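Local coordinates for polyketide synthase PksL (Bacillus subtilis, PDB 5E1V), which probably dehydrates beta-hydroxyacyl intermediates carried on acyl carrier protein, acting as the dehydratase domain of a split module in the trans-AT synthase that makes bacillaene, at residues Asp36-Ile41 / Ala109-Asp114; Ile75-Lys80 / Trp85-Lys90. One frame throughout, in Å; residues are numbered along the deposited sequence.

Contact 1. Residues Asp36-Ile41 / Ala109-Asp114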
# COMPACT_ATOMS: atom_id res chain seq x y z
N ASP A 36 -3.79 5.19 2.38
CA ASP A 36 -4.82 6.12 1.88
C ASP A 36 -5.96 6.30 2.86
O ASP A 36 -6.29 7.46 3.19
CB ASP A 36 -5.29 5.79 0.49
CG ASP A 36 -6.10 6.93 -0.08
OD1 ASP A 36 -5.47 7.93 -0.48
OD2 ASP A 36 -7.33 6.81 -0.02
N ILE A 37 -6.51 5.19 3.38
CA ILE A 37 -7.57 5.21 4.36
C ILE A 37 -7.22 6.19 5.52
O ILE A 37 -7.99 7.15 5.81
CB ILE A 37 -7.96 3.81 4.81
CG1 ILE A 37 -8.72 3.07 3.70
CG2 ILE A 37 -8.73 3.86 6.12
CD1 ILE A 37 -8.67 1.59 3.80
N ILE A 38 -6.07 5.97 6.13
CA ILE A 38 -5.71 6.71 7.31
C ILE A 38 -5.46 8.21 7.03
O ILE A 38 -6.02 9.05 7.72
CB ILE A 38 -4.52 6.08 8.04
CG1 ILE A 38 -4.91 4.71 8.54
CG2 ILE A 38 -4.20 6.93 9.30
CD1 ILE A 38 -3.70 3.90 8.93
N TYR A 39 -4.75 8.53 5.93
CA TYR A 39 -4.41 9.92 5.62
C TYR A 39 -5.69 10.67 5.21
O TYR A 39 -5.79 11.89 5.52
CB TYR A 39 -3.34 10.00 4.53
CG TYR A 39 -1.91 9.92 5.04
CD1 TYR A 39 -1.25 8.72 5.19
CD2 TYR A 39 -1.25 11.07 5.47
CE1 TYR A 39 0.01 8.66 5.76
CE2 TYR A 39 0.02 10.99 5.97
CZ TYR A 39 0.64 9.76 6.11
OH TYR A 39 1.94 9.70 6.60
N GLN A 40 -6.65 9.97 4.57
CA GLN A 40 -7.98 10.62 4.29
C GLN A 40 -8.67 11.13 5.53
O GLN A 40 -9.27 12.20 5.49
CB GLN A 40 -8.95 9.73 3.51
CG GLN A 40 -8.40 9.39 2.16
CD GLN A 40 -8.90 10.21 1.00
OE1 GLN A 40 -9.63 11.21 1.16
NE2 GLN A 40 -8.64 9.69 -0.21
N ILE A 41 -8.68 10.31 6.58
CA ILE A 41 -9.28 10.60 7.82
C ILE A 41 -8.66 11.88 8.46
O ILE A 41 -9.36 12.81 8.89
CB ILE A 41 -9.17 9.40 8.77
CG1 ILE A 41 -10.11 8.29 8.27
CG2 ILE A 41 -9.61 9.77 10.17
CD1 ILE A 41 -9.75 6.98 8.85
N ALA A 109 -2.06 1.24 14.38
CA ALA A 109 -0.99 2.06 13.93
C ALA A 109 -0.89 3.28 14.84
O ALA A 109 -1.80 3.59 15.60
CB ALA A 109 -1.27 2.54 12.47
N ASP A 110 0.20 4.00 14.70
CA ASP A 110 0.41 5.26 15.37
C ASP A 110 0.55 6.36 14.33
O ASP A 110 1.12 6.12 13.27
CB ASP A 110 1.69 5.25 16.18
CG ASP A 110 1.72 4.07 17.24
OD1 ASP A 110 0.67 3.81 17.86
OD2 ASP A 110 2.78 3.42 17.36
N MET A 111 0.03 7.54 14.62
CA MET A 111 0.24 8.65 13.69
C MET A 111 0.82 9.76 14.55
O MET A 111 0.23 10.07 15.58
CB MET A 111 -1.05 9.09 13.04
CG MET A 111 -0.90 10.32 12.14
SD MET A 111 -0.12 9.76 10.63
CE MET A 111 -1.45 9.56 9.46
N HIS A 112 1.94 10.32 14.10
CA HIS A 112 2.63 11.41 14.83
C HIS A 112 2.47 12.65 14.04
O HIS A 112 2.77 12.64 12.87
CB HIS A 112 4.12 11.10 14.97
CG HIS A 112 4.40 9.96 15.88
ND1 HIS A 112 4.12 8.64 15.53
CD2 HIS A 112 4.92 9.91 17.12
CE1 HIS A 112 4.44 7.85 16.54
NE2 HIS A 112 4.92 8.60 17.51
N ALA A 113 1.94 13.70 14.69
CA ALA A 113 1.69 14.99 14.05
C ALA A 113 2.95 15.85 14.12
O ALA A 113 3.04 16.89 13.44
CB ALA A 113 0.53 15.72 14.72
N ASP A 114 3.91 15.43 14.94
CA ASP A 114 5.19 16.10 15.03
C ASP A 114 5.91 15.99 13.69
O ASP A 114 5.72 15.01 12.92
CB ASP A 114 6.06 15.52 16.16
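A buried apolar contact between helix 34-44 and strand 104-112 is made almost wholly by the methyl end of M111, which fits against I38 and Y39 on the helix. M111 CE is set over the centre of the Y39 ring, 4.0 Å from its centroid and only 11° off the ring normal, a CH-pi contact made squarely over the face. Within the same Met-aromatic pair the sulfur plays the lesser part: M111 SD lies 5.1 Å from the Y39 ring centroid and approaches obliquely. The same methyl also meets the branch methyl of I38, with CE of M111 3.8 Å from CG2 of I38. M111 first leaves the strand with CG anti to the backbone N (chi1 175°), then bends at both chi2 and chi3, which brings CE to where it meets both the isoleucine and the tyrosine. The backbones stay well apart here, the nearest CA atoms, those of I38 and M111, being 8.9 Å from each other; side chains alone bridge the gap. Such packing of a central helix against an antiparallel sheet is the hallmark of the hotdog fold, to which polyketide synthase dehydratases belong. On the sheet side, I87 of the neighbouring strand touches both I38 and M111, while L54 and L57 of strand 53-59 extend the apolar bed beneath I38. The Y39 ring also meets F188 edge-to-face. One turn back along the helix, D36 OD2 accepts a hydrogen bond of 3.2 Å from Q40 NE2 on its syn side, and D36 OD1 receives the backbone N-H groups of M187 and F188. Q40 NE2 also reaches the G185 carbonyl, so the two side chains tie the helix to the 185-188 segment.

Contact 2. Residues Ile75-Lys80 / Trp85-Lys90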
# COMPACT_ATOMS: atom_id res chain seq x y z
N ILE A 75 -12.83 2.98 12.33
CA ILE A 75 -11.46 3.45 12.56
C ILE A 75 -11.50 4.52 13.66
O ILE A 75 -12.15 5.53 13.49
CB ILE A 75 -10.77 3.92 11.28
CG1 ILE A 75 -10.80 2.79 10.27
CG2 ILE A 75 -9.31 4.28 11.48
CD1 ILE A 75 -10.70 3.28 8.89
N GLN A 76 -10.85 4.24 14.80
CA GLN A 76 -10.74 5.27 15.87
C GLN A 76 -9.26 5.71 16.01
O GLN A 76 -8.35 4.84 16.08
CB GLN A 76 -11.21 4.72 17.17
CG GLN A 76 -12.61 4.17 17.11
CD GLN A 76 -13.21 3.99 18.50
OE1 GLN A 76 -12.76 4.62 19.47
NE2 GLN A 76 -14.21 3.15 18.59
N CYS A 77 -9.06 7.03 16.06
CA CYS A 77 -7.75 7.66 16.22
C CYS A 77 -7.90 8.44 17.54
O CYS A 77 -8.80 9.26 17.68
CB CYS A 77 -7.44 8.58 15.07
SG CYS A 77 -7.95 7.82 13.50
N ALA A 78 -7.08 8.09 18.49
CA ALA A 78 -7.19 8.66 19.83
C ALA A 78 -5.87 9.31 20.15
O ALA A 78 -4.84 8.64 20.06
CB ALA A 78 -7.49 7.56 20.83
N GLU A 79 -5.93 10.61 20.51
CA GLU A 79 -4.77 11.45 20.80
C GLU A 79 -4.24 11.18 22.21
O GLU A 79 -4.65 11.85 23.15
CB GLU A 79 -5.03 12.95 20.60
CG GLU A 79 -3.68 13.69 20.48
CD GLU A 79 -3.74 15.16 20.11
OE1 GLU A 79 -4.81 15.78 20.12
OE2 GLU A 79 -2.65 15.69 19.76
N LYS A 80 -3.34 10.22 22.33
CA LYS A 80 -2.89 9.73 23.67
C LYS A 80 -2.02 10.76 24.37
O LYS A 80 -2.15 10.98 25.57
CB LYS A 80 -2.07 8.45 23.52
N TRP A 85 -1.34 10.02 17.91
CA TRP A 85 -2.62 9.27 17.91
C TRP A 85 -2.36 7.76 17.77
O TRP A 85 -1.49 7.30 17.03
CB TRP A 85 -3.63 9.75 16.78
CG TRP A 85 -4.19 11.15 16.82
CD1 TRP A 85 -5.46 11.55 17.17
CD2 TRP A 85 -3.49 12.32 16.45
NE1 TRP A 85 -5.54 12.92 17.06
CE2 TRP A 85 -4.35 13.40 16.58
CE3 TRP A 85 -2.22 12.53 15.94
CZ2 TRP A 85 -3.98 14.68 16.28
CZ3 TRP A 85 -1.85 13.81 15.63
CH2 TRP A 85 -2.69 14.87 15.83
N GLN A 86 -3.17 6.97 18.48
CA GLN A 86 -3.16 5.51 18.33
C GLN A 86 -4.41 5.30 17.47
O GLN A 86 -5.45 5.82 17.74
CB GLN A 86 -3.30 4.76 19.66
CG GLN A 86 -2.61 3.31 19.80
CD GLN A 86 -2.41 2.29 18.57
OE1 GLN A 86 -3.35 1.77 17.96
NE2 GLN A 86 -1.11 1.89 18.33
N ILE A 87 -4.23 4.50 16.46
CA ILE A 87 -5.29 4.15 15.50
C ILE A 87 -5.62 2.67 15.66
O ILE A 87 -4.76 1.83 15.72
CB ILE A 87 -4.74 4.39 14.06
CG1 ILE A 87 -4.34 5.85 13.82
CG2 ILE A 87 -5.80 4.03 13.01
CD1 ILE A 87 -3.32 5.94 12.73
N THR A 88 -6.89 2.34 15.69
CA THR A 88 -7.30 0.93 15.67
C THR A 88 -8.46 0.76 14.64
O THR A 88 -9.31 1.67 14.49
CB THR A 88 -7.82 0.55 17.07
OG1 THR A 88 -8.97 1.40 17.27
CG2 THR A 88 -6.85 0.85 18.16
N ALA A 89 -8.46 -0.32 13.86
CA ALA A 89 -9.52 -0.49 12.92
C ALA A 89 -10.13 -1.87 13.21
O ALA A 89 -9.48 -2.87 13.11
CB ALA A 89 -9.05 -0.42 11.53
N LYS A 90 -11.36 -1.85 13.63
CA LYS A 90 -12.03 -3.09 13.98
C LYS A 90 -13.35 -3.13 13.21
O LYS A 90 -14.04 -2.12 13.07
CB LYS A 90 -12.25 -3.14 15.49
CG LYS A 90 -12.67 -1.84 16.08
CD LYS A 90 -12.77 -1.92 17.61
CE LYS A 90 -11.44 -1.70 18.29
NZ LYS A 90 -11.47 -0.40 18.99
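The W85 indole carries the side chain of E79 over one face, while the carbonyl carbon of C77 lies at the ring edge, near its plane. E79 CB sits 3.9 Å from the centroid of the five-membered ring in a CH-pi contact, and E79 CG is displaced toward the rim. Because E79 CG is anti to the backbone N (chi1 -162°) and the chain stays extended beyond it, the carboxylate is carried out to the six-membered ring, where it stacks with only 12° between the planes and OE2 comes within 3.9 Å of W85 CZ2. That oxygen also accepts a hydrogen bond from the backbone N of G83, which helps to fix the carboxylate in place. F42 meets the indole edge-to-face and F47 meets it with steeply inclined planes, yet the buried W85 NE1 finds no polar partner. Replacing W85 by alanine is likely to leave the E79 chain without its flat support and to open a gap beside F42 and F47. The ring belongs to an antiparallel beta hairpin of strands 70-81 and 84-94 within the hotdog sheet. Q76 with T88 and A78 with Q86 are its hydrogen-bonded pairs, each joined by two backbone bonds, of which A78 N to Q86 O measures 2.9 Å. Farther along W85's face of the hairpin, I75 and I87 run alongside each other, their CG2 methyls 3.8 Å apart. I75 CG1 reaches A89 CB at 3.9 Å, and C77 SG rests on I87 CG1 at 4.1 Å. This apolar row faces helix 34-44, whose I37 and I41 touch I75. On the other face of the hairpin, Q76 and A78 are exposed, and T88 OG1 lies 4.0 Å from Q76 CB.

The centres of contacts 1 and 2 lie about 9 Å apart, on the same side of the chain's centre. Contact 2 is nested in sequence within the loop closed by contact 1: helix 34-44 comes first, then strands 70-81 and 84-94, and finally strand 104-112. Strands 84-94 and 104-112 are neighbours in the antiparallel sheet, and probable backbone hydrogen bonds run from I87 N to A109 O and from W85 N to M111 O. C77 touches F42, so helix 34-44 rests on the hairpin of contact 2 as well. Contact 2 pairs two strands and contact 1 packs the helix on the next, building together part of the helix-on-sheet core of the N-terminal hotdog unit.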